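Local atomic coordinates of putative acyl-CoA N-acyltransferase (PDB entry 3LOD), a protein that probably transfers an acyl group from acyl-CoA to an acceptor, as a member of the GNAT acetyltransferase family whose own substrate is not established. Residues Gln47-Leu52 with Cys64-Leu69; Thr110-Glu114 with Tyr131-Phe137. Residue numbers count along the deposited sequence, not the author numbering.

Contact 1 (Gln47-Leu52 with Cys64-Leu69); sequences QTVIAL and CGAIVL
This is an antiparallel strand pairing within the β-hairpin of strands 49-55 and 61-69, inside the mixed central sheet. The segment axes lie 4.6 Å apart at 170°. T48 (phi/psi -83/0) leads into extended backbone from V49 onward. The register pairs V49 with V68 and A51 with A66 (non-hydrogen-bonded), and I50 with I67 and L52 with G65 (hydrogen-bonded). The ladder runs I50 N to I67 O 2.8 Å, I67 N to I50 O 2.7 Å, L52 N to G65 O 2.9 Å and G65 N to L52 O 3.0 Å; L69 N to T48 O, 2.9 Å, extends it. Such a hairpin ahead of the central strand belongs to the GNAT fold, here flanked by strands 5-8 and 74-82. I50, L52 and I67, all mt rotamers, share one face, where L52 and I67 meet helix 91-104; I50 CB lies 4.3 Å from I67 CB, and I50 CD1 4.4 Å from L69 CD1. V49, A51, A66 and V68 line the other face, with A51 CB 4.3 Å from A66 CB. T48 OG1 is hydrogen-bonded to P45 O.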
loop_
_atom_site.group_PDB
_atom_site.type_symbol
_atom_site.label_atom_id
_atom_site.label_comp_id
_atom_site.label_asym_id
_atom_site.label_seq_id
_atom_site.Cartn_x
_atom_site.Cartn_y
_atom_site.Cartn_z
ATOM N N GLN A 47 -13.357 -1.334 10.178
ATOM C CA GLN A 47 -12.665 -2.520 10.677
ATOM C C GLN A 47 -11.895 -3.161 9.519
ATOM O O GLN A 47 -10.827 -3.734 9.721
ATOM C CB GLN A 47 -13.646 -3.558 11.226
ATOM C CG GLN A 47 -14.438 -3.090 12.429
ATOM C CD GLN A 47 -15.818 -2.473 12.066
ATOM O OE1 GLN A 47 -16.865 -2.990 12.493
ATOM N NE2 GLN A 47 -15.819 -1.377 11.290
ATOM N N THR A 48 -12.452 -3.061 8.310
ATOM C CA THR A 48 -11.939 -3.781 7.179
ATOM C C THR A 48 -10.775 -3.066 6.512
ATOM O O THR A 48 -10.223 -3.576 5.542
ATOM C CB THR A 48 -13.028 -4.050 6.116
ATOM O OG1 THR A 48 -13.274 -2.853 5.355
ATOM C CG2 THR A 48 -14.328 -4.624 6.761
ATOM N N VAL A 49 -10.372 -1.912 7.030
ATOM C CA VAL A 49 -9.287 -1.164 6.408
ATOM C C VAL A 49 -8.114 -0.959 7.364
ATOM O O VAL A 49 -8.302 -0.462 8.480
ATOM C CB VAL A 49 -9.795 0.234 5.941
ATOM C CG1 VAL A 49 -8.639 1.133 5.372
ATOM C CG2 VAL A 49 -10.961 0.098 4.938
ATOM N N ILE A 50 -6.917 -1.371 6.946
ATOM C CA ILE A 50 -5.691 -0.997 7.646
ATOM C C ILE A 50 -5.025 0.092 6.826
ATOM O O ILE A 50 -4.832 -0.063 5.601
ATOM C CB ILE A 50 -4.689 -2.166 7.752
ATOM C CG1 ILE A 50 -5.209 -3.265 8.672
ATOM C CG2 ILE A 50 -3.294 -1.706 8.218
ATOM C CD1 ILE A 50 -4.546 -4.594 8.311
ATOM N N ALA A 51 -4.637 1.162 7.506
ATOM C CA ALA A 51 -4.023 2.285 6.863
ATOM C C ALA A 51 -2.917 2.788 7.772
ATOM O O ALA A 51 -3.128 3.004 8.987
ATOM C CB ALA A 51 -5.042 3.346 6.674
ATOM N N LEU A 52 -1.753 3.005 7.177
ATOM C CA LEU A 52 -0.542 3.427 7.909
ATOM C C LEU A 52 0.180 4.593 7.228
ATOM O O LEU A 52 0.054 4.768 6.003
ATOM C CB LEU A 52 0.439 2.250 7.992
ATOM C CG LEU A 52 0.014 0.957 8.703
ATOM C CD1 LEU A 52 1.154 -0.095 8.736
ATOM C CD2 LEU A 52 -0.536 1.207 10.105
ATOM N N CYS A 64 2.493 6.632 2.687
ATOM C CA CYS A 64 1.411 5.892 3.324
ATOM C C CYS A 64 1.033 4.691 2.535
ATOM O O CYS A 64 1.522 4.531 1.392
ATOM C CB CYS A 64 0.178 6.770 3.441
ATOM S SG CYS A 64 -0.469 7.270 1.799
ATOM N N GLY A 65 0.153 3.854 3.107
ATOM C CA GLY A 65 -0.408 2.734 2.342
ATOM C C GLY A 65 -1.507 2.060 3.133
ATOM O O GLY A 65 -1.731 2.371 4.316
ATOM N N ALA A 66 -2.194 1.123 2.491
ATOM C CA ALA A 66 -3.391 0.564 3.097
ATOM C C ALA A 66 -3.701 -0.827 2.573
ATOM O O ALA A 66 -3.282 -1.213 1.433
ATOM C CB ALA A 66 -4.559 1.462 2.867
ATOM N N ILE A 67 -4.406 -1.577 3.407
ATOM C CA ILE A 67 -4.826 -2.921 3.060
ATOM C C ILE A 67 -6.292 -3.009 3.380
ATOM O O ILE A 67 -6.721 -2.637 4.486
ATOM C CB ILE A 67 -4.072 -3.975 3.882
ATOM C CG1 ILE A 67 -2.631 -4.046 3.411
ATOM C CG2 ILE A 67 -4.762 -5.356 3.778
ATOM C CD1 ILE A 67 -1.742 -4.836 4.339
ATOM N N VAL A 68 -7.053 -3.500 2.411
ATOM C CA VAL A 68 -8.476 -3.776 2.578
ATOM C C VAL A 68 -8.622 -5.270 2.731
ATOM O O VAL A 68 -8.248 -6.011 1.799
ATOM C CB VAL A 68 -9.236 -3.383 1.329
ATOM C CG1 VAL A 68 -10.746 -3.835 1.432
ATOM C CG2 VAL A 68 -9.098 -1.879 1.070
ATOM N N LEU A 69 -9.149 -5.707 3.892
ATOM C CA LEU A 69 -9.345 -7.126 4.244
ATOM C C LEU A 69 -10.722 -7.718 3.921
ATOM O O LEU A 69 -11.755 -7.128 4.214
ATOM C CB LEU A 69 -9.167 -7.309 5.725
ATOM C CG LEU A 69 -7.960 -6.790 6.455
ATOM C CD1 LEU A 69 -8.373 -6.700 7.917
ATOM C CD2 LEU A 69 -6.937 -7.835 6.260
#

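Contact 2 (Thr110-Glu114 with Tyr131-Phe137)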
loop_
_atom_site.group_PDB
_atom_site.type_symbol
_atom_site.label_atom_id
_atom_site.label_comp_id
_atom_site.label_asym_id
_atom_site.label_seq_id
_atom_site.Cartn_x
_atom_site.Cartn_y
_atom_site.Cartn_z
ATOM N N THR A 110 -2.995 -13.996 2.728
ATOM C CA THR A 110 -2.453 -13.720 1.392
ATOM C C THR A 110 -2.732 -12.258 1.126
ATOM O O THR A 110 -3.874 -11.776 1.359
ATOM C CB THR A 110 -3.179 -14.521 0.350
ATOM O OG1 THR A 110 -3.027 -15.921 0.639
ATOM C CG2 THR A 110 -2.616 -14.285 -0.986
ATOM N N LEU A 111 -1.690 -11.538 0.687
ATOM C CA LEU A 111 -1.858 -10.169 0.233
ATOM C C LEU A 111 -1.779 -10.107 -1.232
ATOM O O LEU A 111 -0.844 -10.639 -1.773
ATOM C CB LEU A 111 -0.731 -9.308 0.733
ATOM C CG LEU A 111 -1.095 -8.543 1.958
ATOM C CD1 LEU A 111 -0.001 -7.529 2.102
ATOM C CD2 LEU A 111 -2.496 -7.895 1.768
ATOM N N ARG A 112 -2.707 -9.413 -1.872
ATOM C CA ARG A 112 -2.621 -9.202 -3.304
ATOM C C ARG A 112 -2.643 -7.742 -3.620
ATOM O O ARG A 112 -3.151 -6.965 -2.815
ATOM C CB ARG A 112 -3.852 -9.766 -3.967
ATOM C CG ARG A 112 -4.160 -11.078 -3.494
ATOM C CD ARG A 112 -5.630 -11.192 -3.360
ATOM N NE ARG A 112 -5.952 -12.480 -3.898
ATOM C CZ ARG A 112 -7.185 -12.879 -4.112
ATOM N NH1 ARG A 112 -8.193 -12.065 -3.764
ATOM N NH2 ARG A 112 -7.390 -14.104 -4.613
ATOM N N LEU A 113 -2.176 -7.367 -4.821
ATOM C CA LEU A 113 -2.285 -5.977 -5.220
ATOM C C LEU A 113 -2.416 -5.883 -6.719
ATOM O O LEU A 113 -1.961 -6.780 -7.441
ATOM C CB LEU A 113 -1.050 -5.151 -4.718
ATOM C CG LEU A 113 0.252 -5.701 -5.288
ATOM C CD1 LEU A 113 0.546 -5.056 -6.644
ATOM C CD2 LEU A 113 1.441 -5.592 -4.370
ATOM N N GLU A 114 -3.020 -4.783 -7.171
ATOM C CA GLU A 114 -3.027 -4.371 -8.573
ATOM C C GLU A 114 -2.286 -3.011 -8.643
ATOM O O GLU A 114 -2.584 -2.125 -7.860
ATOM C CB GLU A 114 -4.493 -4.242 -9.045
ATOM C CG GLU A 114 -4.743 -3.852 -10.533
ATOM C CD GLU A 114 -4.421 -2.375 -10.899
ATOM O OE1 GLU A 114 -4.919 -1.404 -10.250
ATOM O OE2 GLU A 114 -3.660 -2.188 -11.883
ATOM N N TYR A 131 6.597 -10.726 -3.558
ATOM C CA TYR A 131 5.353 -10.712 -4.332
ATOM C C TYR A 131 5.626 -11.305 -5.688
ATOM O O TYR A 131 6.708 -11.118 -6.202
ATOM C CB TYR A 131 4.795 -9.295 -4.481
ATOM C CG TYR A 131 4.260 -8.812 -3.184
ATOM C CD1 TYR A 131 2.888 -8.846 -2.902
ATOM C CD2 TYR A 131 5.126 -8.371 -2.192
ATOM C CE1 TYR A 131 2.372 -8.417 -1.619
ATOM C CE2 TYR A 131 4.637 -7.946 -0.934
ATOM C CZ TYR A 131 3.266 -7.985 -0.663
ATOM O OH TYR A 131 2.859 -7.580 0.583
ATOM N N GLN A 132 4.659 -12.015 -6.262
ATOM C CA GLN A 132 4.841 -12.633 -7.565
ATOM C C GLN A 132 3.695 -12.293 -8.480
ATOM O O GLN A 132 2.562 -12.176 -8.026
ATOM C CB GLN A 132 4.887 -14.139 -7.428
ATOM C CG GLN A 132 5.721 -14.668 -6.279
ATOM C CD GLN A 132 6.488 -15.882 -6.689
ATOM O OE1 GLN A 132 6.278 -16.951 -6.149
ATOM N NE2 GLN A 132 7.358 -15.737 -7.685
ATOM N N THR A 133 3.964 -12.146 -9.773
ATOM C CA THR A 133 2.887 -11.776 -10.683
ATOM C C THR A 133 1.809 -12.874 -10.691
ATOM O O THR A 133 2.082 -14.065 -10.410
ATOM C CB THR A 133 3.399 -11.509 -12.124
ATOM O OG1 THR A 133 4.308 -12.542 -12.482
ATOM C CG2 THR A 133 4.152 -10.206 -12.227
ATOM N N ARG A 134 0.574 -12.483 -10.980
ATOM C CA ARG A 134 -0.512 -13.448 -11.066
ATOM C C ARG A 134 -1.593 -12.834 -11.965
ATOM O O ARG A 134 -1.435 -11.718 -12.458
ATOM C CB ARG A 134 -1.055 -13.746 -9.675
ATOM C CG ARG A 134 -2.050 -12.730 -9.263
ATOM C CD ARG A 134 -2.456 -12.871 -7.866
ATOM N NE ARG A 134 -3.276 -14.062 -7.787
ATOM C CZ ARG A 134 -4.561 -14.124 -8.136
ATOM N NH1 ARG A 134 -5.198 -15.267 -8.038
ATOM N NH2 ARG A 134 -5.205 -13.043 -8.582
ATOM N N CYS A 135 -2.678 -13.568 -12.194
ATOM C CA CYS A 135 -3.818 -13.076 -12.985
ATOM C C CYS A 135 -4.690 -12.134 -12.179
ATOM O O CYS A 135 -4.635 -12.148 -10.958
ATOM C CB CYS A 135 -4.738 -14.245 -13.387
ATOM S SG CYS A 135 -3.927 -15.802 -13.521
ATOM N N ALA A 136 -5.553 -11.403 -12.881
ATOM C CA ALA A 136 -6.698 -10.693 -12.302
ATOM C C ALA A 136 -7.407 -11.434 -11.162
ATOM O O ALA A 136 -7.541 -12.644 -11.219
ATOM C CB ALA A 136 -7.698 -10.394 -13.404
ATOM N N PHE A 137 -7.855 -10.698 -10.142
ATOM C CA PHE A 137 -8.697 -11.231 -9.063
ATOM C C PHE A 137 -9.818 -10.239 -8.852
ATOM O O PHE A 137 -9.687 -9.076 -9.224
ATOM C CB PHE A 137 -7.908 -11.428 -7.754
ATOM C CG PHE A 137 -7.022 -10.230 -7.341
ATOM C CD1 PHE A 137 -5.720 -10.153 -7.735
ATOM C CD2 PHE A 137 -7.497 -9.243 -6.524
ATOM C CE1 PHE A 137 -4.899 -9.074 -7.364
ATOM C CE2 PHE A 137 -6.691 -8.154 -6.159
ATOM C CZ PHE A 137 -5.403 -8.073 -6.568
#
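The segment 131-137 wraps past strand 110-114 without pairing with it: no hydrogen bond joins the two, the nearest CA atoms (R112 to Y131, E114 to A136) are 8.2 Å apart, and the contact is made mainly by side chains. Y131 comes first, its ring meeting the leucine side chains L111 and L113. L113 CD2 is 3.9 Å from Y131 CD1, L111 CB is 4.0 Å from Y131 CE1, and L111 CD1 comes unusually close, 3.2 Å, to Y131 OH. That hydroxyl is hydrogen-bonded to E100 of helix 91-104, which satisfies the polar end of a ring otherwise among apolar groups. Q132 and T133 carry the chain onward as a short edge strand. R134 then reaches back to the opposite face of the sheet, where R134 NH1 sits 4.2 Å from R112 NH2; E150, in long and weak ion pairs with both arginines, probably offsets part of the like charge. After extended loop residues C135 and A136, F137 returns with chi1 near +60° and sets one face of its ring against R112 CB, which stands 3.9 Å from the F137 ring centroid and 27° off its normal, a CH-pi contact, while F137 CZ lies 3.7 Å from L113 C. Strand 146-152 explains the spacing: it is inserted between strands 110-116 and 132-134, the order expected of the C-terminal half of a GNAT fold. On one face of the sheet the F148 and F137 rings meet with planes at about 70°; on the other, Y131 touches K151, M77 of strand 74-82 and Y126 of helix 120-128.

Overall arrangement
From the N terminus, the chain runs through strand 5-8 and helix 14-26 before contact 1 closes a short hairpin connection of 11 residues. Strand 74-82 and helix 91-104 follow, and contact 2 then closes a longer excursion that holds helix 120-128. The two are in series, neither nested nor crossed, with centres about 16 Å apart on the same sheet. Strand 74-82 lies between them, pairing with 61-69 on one edge and 110-116 on the other. Across it the contacts touch, I67 CD1 lying 3.9 Å from L111 CD1. Helix 91-104 packs over the same face, meeting contact 1 through L99 and contact 2 through E100.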